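Local coordinates for protein O-methyltransferase (Bacillus halodurans, PDB 2GPY) that probably transfers a methyl group from S-adenosylmethionine to an oxygen of a still unidentified substrate, at residues K96-L101 with S105-L110. Numbering follows the deposited sequence.
Sequences KHVKAL and SRIELL
V98 reaches from the last turn of helix 88-100 onto I107 and L109, alternate residues on one face of strand 107-111, and both of its methyl groups are used. CG2 does most of the touching: it lies 4.0 Å from I107 CG2 and equally near I107 CD1, so it meets both the branch methyl and the chain end of the isoleucine, while the same methyl also meets the leucine, with L109 CD1 4.1 Å from V98 CG2. The second methyl, V98 CG1, sits 4.1 Å from I107 CB; a chi1 of 165° sets CG1 anti to the backbone N and CG2 beside it, which brings both methyls against I107. The side chains of V98 and I107 slant across one another, and no hydrogen bond spans the segments; the contact is purely apolar and buries 143 Å² in total.

Helix and strand are consecutive elements of a beta-alpha-beta unit, strand 80-85, helix 88-100 and strand 107-111, in the Rossmann-like sheet expected of this methyltransferase family. Strand 107-111 is outermost within the chain and is tied to strand 80-85 by backbone hydrogen bonds of E108 and L110. Further out, I70 of helix 67-75 also packs on V98, and A73 of that helix touches I107. On the helix, H97 points its imidazole away from the strand: NE2 binds a zinc ion together with E29 and E93, and ND1 is hydrogen-bonded to the carbonyl oxygen of I65.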
ATOM      1  N   LYS B  96      28.610  11.214  -0.686  1.00 33.61           N
ATOM      2  CA  LYS B  96      29.629  10.185  -0.496  1.00 33.32           C
ATOM      3  C   LYS B  96      29.035   8.795  -0.248  1.00 33.88           C
ATOM      4  O   LYS B  96      29.517   7.792  -0.808  1.00 33.78           O
ATOM      5  CB  LYS B  96      30.584  10.565   0.649  1.00 32.93           C
ATOM      6  CG  LYS B  96      31.411  11.812   0.349  1.00 33.33           C
ATOM      7  CD  LYS B  96      32.271  12.196   1.534  1.00 35.31           C
ATOM      8  CE  LYS B  96      33.191  13.371   1.191  1.00 39.34           C
ATOM      9  NZ  LYS B  96      32.480  14.621   1.422  1.00 41.07           N
ATOM     10  N   HIS B  97      28.005   8.704   0.593  1.00 32.79           N
ATOM     11  CA  HIS B  97      27.350   7.382   0.787  1.00 33.00           C
ATOM     12  C   HIS B  97      26.741   6.804  -0.495  1.00 33.50           C
ATOM     13  O   HIS B  97      26.806   5.602  -0.762  1.00 34.39           O
ATOM     14  CB  HIS B  97      26.261   7.508   1.846  1.00 32.82           C
ATOM     15  CG  HIS B  97      26.819   7.734   3.208  1.00 35.36           C
ATOM     16  ND1 HIS B  97      26.209   8.528   4.147  1.00 38.30           N
ATOM     17  CD2 HIS B  97      27.945   7.257   3.786  1.00 35.14           C
ATOM     18  CE1 HIS B  97      26.937   8.534   5.251  1.00 32.68           C
ATOM     19  NE2 HIS B  97      27.992   7.771   5.055  1.00 37.41           N
ATOM     20  N   VAL B  98      26.110   7.661  -1.273  1.00 33.62           N
ATOM     21  CA  VAL B  98      25.537   7.226  -2.555  1.00 34.78           C
ATOM     22  C   VAL B  98      26.667   6.683  -3.454  1.00 34.55           C
ATOM     23  O   VAL B  98      26.535   5.616  -4.067  1.00 35.13           O
ATOM     24  CB  VAL B  98      24.742   8.384  -3.210  1.00 34.18           C
ATOM     25  CG1 VAL B  98      24.462   8.073  -4.670  1.00 35.21           C
ATOM     26  CG2 VAL B  98      23.422   8.614  -2.446  1.00 34.41           C
ATOM     27  N   LYS B  99      27.789   7.407  -3.510  1.00 35.39           N
ATOM     28  CA  LYS B  99      28.941   6.983  -4.285  1.00 35.57           C
ATOM     29  C   LYS B  99      29.522   5.676  -3.757  1.00 35.63           C
ATOM     30  O   LYS B  99      29.883   4.792  -4.545  1.00 35.56           O
ATOM     31  CB  LYS B  99      30.029   8.065  -4.280  1.00 36.12           C
ATOM     32  CG  LYS B  99      29.772   9.214  -5.255  1.00 37.59           C
ATOM     33  CD  LYS B  99      30.839  10.326  -5.135  1.00 37.92           C
ATOM     34  CE  LYS B  99      32.066  10.018  -5.970  1.00 42.46           C
ATOM     35  NZ  LYS B  99      32.984  11.209  -6.125  1.00 46.57           N
ATOM     36  N   ALA B 100      29.614   5.553  -2.429  1.00 34.73           N
ATOM     37  CA  ALA B 100      30.152   4.344  -1.791  1.00 35.03           C
ATOM     38  C   ALA B 100      29.491   3.070  -2.307  1.00 35.72           C
ATOM     39  O   ALA B 100      30.156   2.035  -2.463  1.00 34.87           O
ATOM     40  CB  ALA B 100      29.966   4.425  -0.294  1.00 34.91           C
ATOM     41  N   LEU B 101      28.174   3.158  -2.528  1.00 35.41           N
ATOM     42  CA  LEU B 101      27.362   2.025  -2.892  1.00 36.89           C
ATOM     43  C   LEU B 101      27.134   1.915  -4.389  1.00 36.63           C
ATOM     44  O   LEU B 101      26.370   1.071  -4.817  1.00 38.49           O
ATOM     45  CB  LEU B 101      26.037   2.029  -2.109  1.00 36.65           C
ATOM     46  CG  LEU B 101      26.304   1.960  -0.598  1.00 40.44           C
ATOM     47  CD1 LEU B 101      25.079   2.335   0.193  1.00 41.93           C
ATOM     48  CD2 LEU B 101      26.849   0.520  -0.196  1.00 43.28           C
ATOM     49  N   SER B 105      24.011   6.667 -10.431  1.00 40.27           N
ATOM     50  CA  SER B 105      23.268   6.691 -11.688  1.00 41.16           C
ATOM     51  C   SER B 105      21.766   6.609 -11.440  1.00 40.77           C
ATOM     52  O   SER B 105      20.965   6.830 -12.348  1.00 41.48           O
ATOM     53  CB  SER B 105      23.750   5.597 -12.667  1.00 41.65           C
ATOM     54  OG  SER B 105      23.403   4.306 -12.181  1.00 45.72           O
ATOM     55  N   ARG B 106      21.379   6.310 -10.205  1.00 38.93           N
ATOM     56  CA  ARG B 106      19.983   6.129  -9.879  1.00 39.70           C
ATOM     57  C   ARG B 106      19.488   7.044  -8.757  1.00 39.47           C
ATOM     58  O   ARG B 106      18.288   7.132  -8.511  1.00 40.36           O
ATOM     59  CB  ARG B 106      19.742   4.675  -9.509  1.00 40.09           C
ATOM     60  CG  ARG B 106      19.906   3.754 -10.721  1.00 40.50           C
ATOM     61  CD  ARG B 106      19.067   2.531 -10.552  1.00 43.07           C
ATOM     62  NE  ARG B 106      19.551   1.694  -9.456  1.00 44.36           N
ATOM     63  CZ  ARG B 106      18.870   1.370  -8.361  1.00 44.53           C
ATOM     64  NH1 ARG B 106      19.474   0.571  -7.493  1.00 45.42           N
ATOM     65  NH2 ARG B 106      17.611   1.848  -8.104  1.00 40.38           N
ATOM     66  N   ILE B 107      20.405   7.729  -8.091  1.00 37.59           N
ATOM     67  CA  ILE B 107      20.009   8.682  -7.045  1.00 36.96           C
ATOM     68  C   ILE B 107      20.601  10.031  -7.395  1.00 37.42           C
ATOM     69  O   ILE B 107      21.847  10.183  -7.446  1.00 36.89           O
ATOM     70  CB  ILE B 107      20.488   8.256  -5.653  1.00 37.01           C
ATOM     71  CG1 ILE B 107      19.914   6.879  -5.270  1.00 36.63           C
ATOM     72  CG2 ILE B 107      20.181   9.371  -4.603  1.00 34.58           C
ATOM     73  CD1 ILE B 107      20.435   6.356  -3.912  1.00 37.58           C
ATOM     74  N   GLU B 108      19.726  10.989  -7.683  1.00 35.90           N
ATOM     75  CA  GLU B 108      20.178  12.345  -8.026  1.00 37.67           C
ATOM     76  C   GLU B 108      19.999  13.235  -6.791  1.00 37.37           C
ATOM     77  O   GLU B 108      18.889  13.419  -6.325  1.00 36.38           O
ATOM     78  CB  GLU B 108      19.375  12.923  -9.202  1.00 37.65           C
ATOM     79  CG  GLU B 108      19.833  14.345  -9.588  1.00 39.35           C
ATOM     80  CD  GLU B 108      19.005  14.989 -10.701  1.00 40.72           C
ATOM     81  OE1 GLU B 108      18.079  14.348 -11.251  1.00 45.55           O
ATOM     82  OE2 GLU B 108      19.297  16.160 -11.031  1.00 45.84           O
ATOM     83  N   LEU B 109      21.088  13.772  -6.260  1.00 35.75           N
ATOM     84  CA  LEU B 109      20.980  14.567  -5.047  1.00 35.56           C
ATOM     85  C   LEU B 109      21.073  16.041  -5.391  1.00 35.27           C
ATOM     86  O   LEU B 109      22.003  16.480  -6.069  1.00 36.01           O
ATOM     87  CB  LEU B 109      22.090  14.224  -4.039  1.00 35.97           C
ATOM     88  CG  LEU B 109      22.141  12.793  -3.519  1.00 36.81           C
ATOM     89  CD1 LEU B 109      23.269  12.720  -2.466  1.00 37.62           C
ATOM     90  CD2 LEU B 109      20.771  12.393  -2.916  1.00 37.17           C
ATOM     91  N   LEU B 110      20.112  16.796  -4.895  1.00 35.01           N
ATOM     92  CA  LEU B 110      20.084  18.214  -5.128  1.00 35.16           C
ATOM     93  C   LEU B 110      20.360  18.915  -3.804  1.00 35.26           C
ATOM     94  O   LEU B 110      19.830  18.554  -2.756  1.00 35.33           O
ATOM     95  CB  LEU B 110      18.740  18.646  -5.715  1.00 35.47           C
ATOM     96  CG  LEU B 110      18.365  18.091  -7.103  1.00 36.49           C
ATOM     97  CD1 LEU B 110      17.032  18.665  -7.549  1.00 37.83           C
ATOM     98  CD2 LEU B 110      19.440  18.406  -8.124  1.00 38.34           C
TER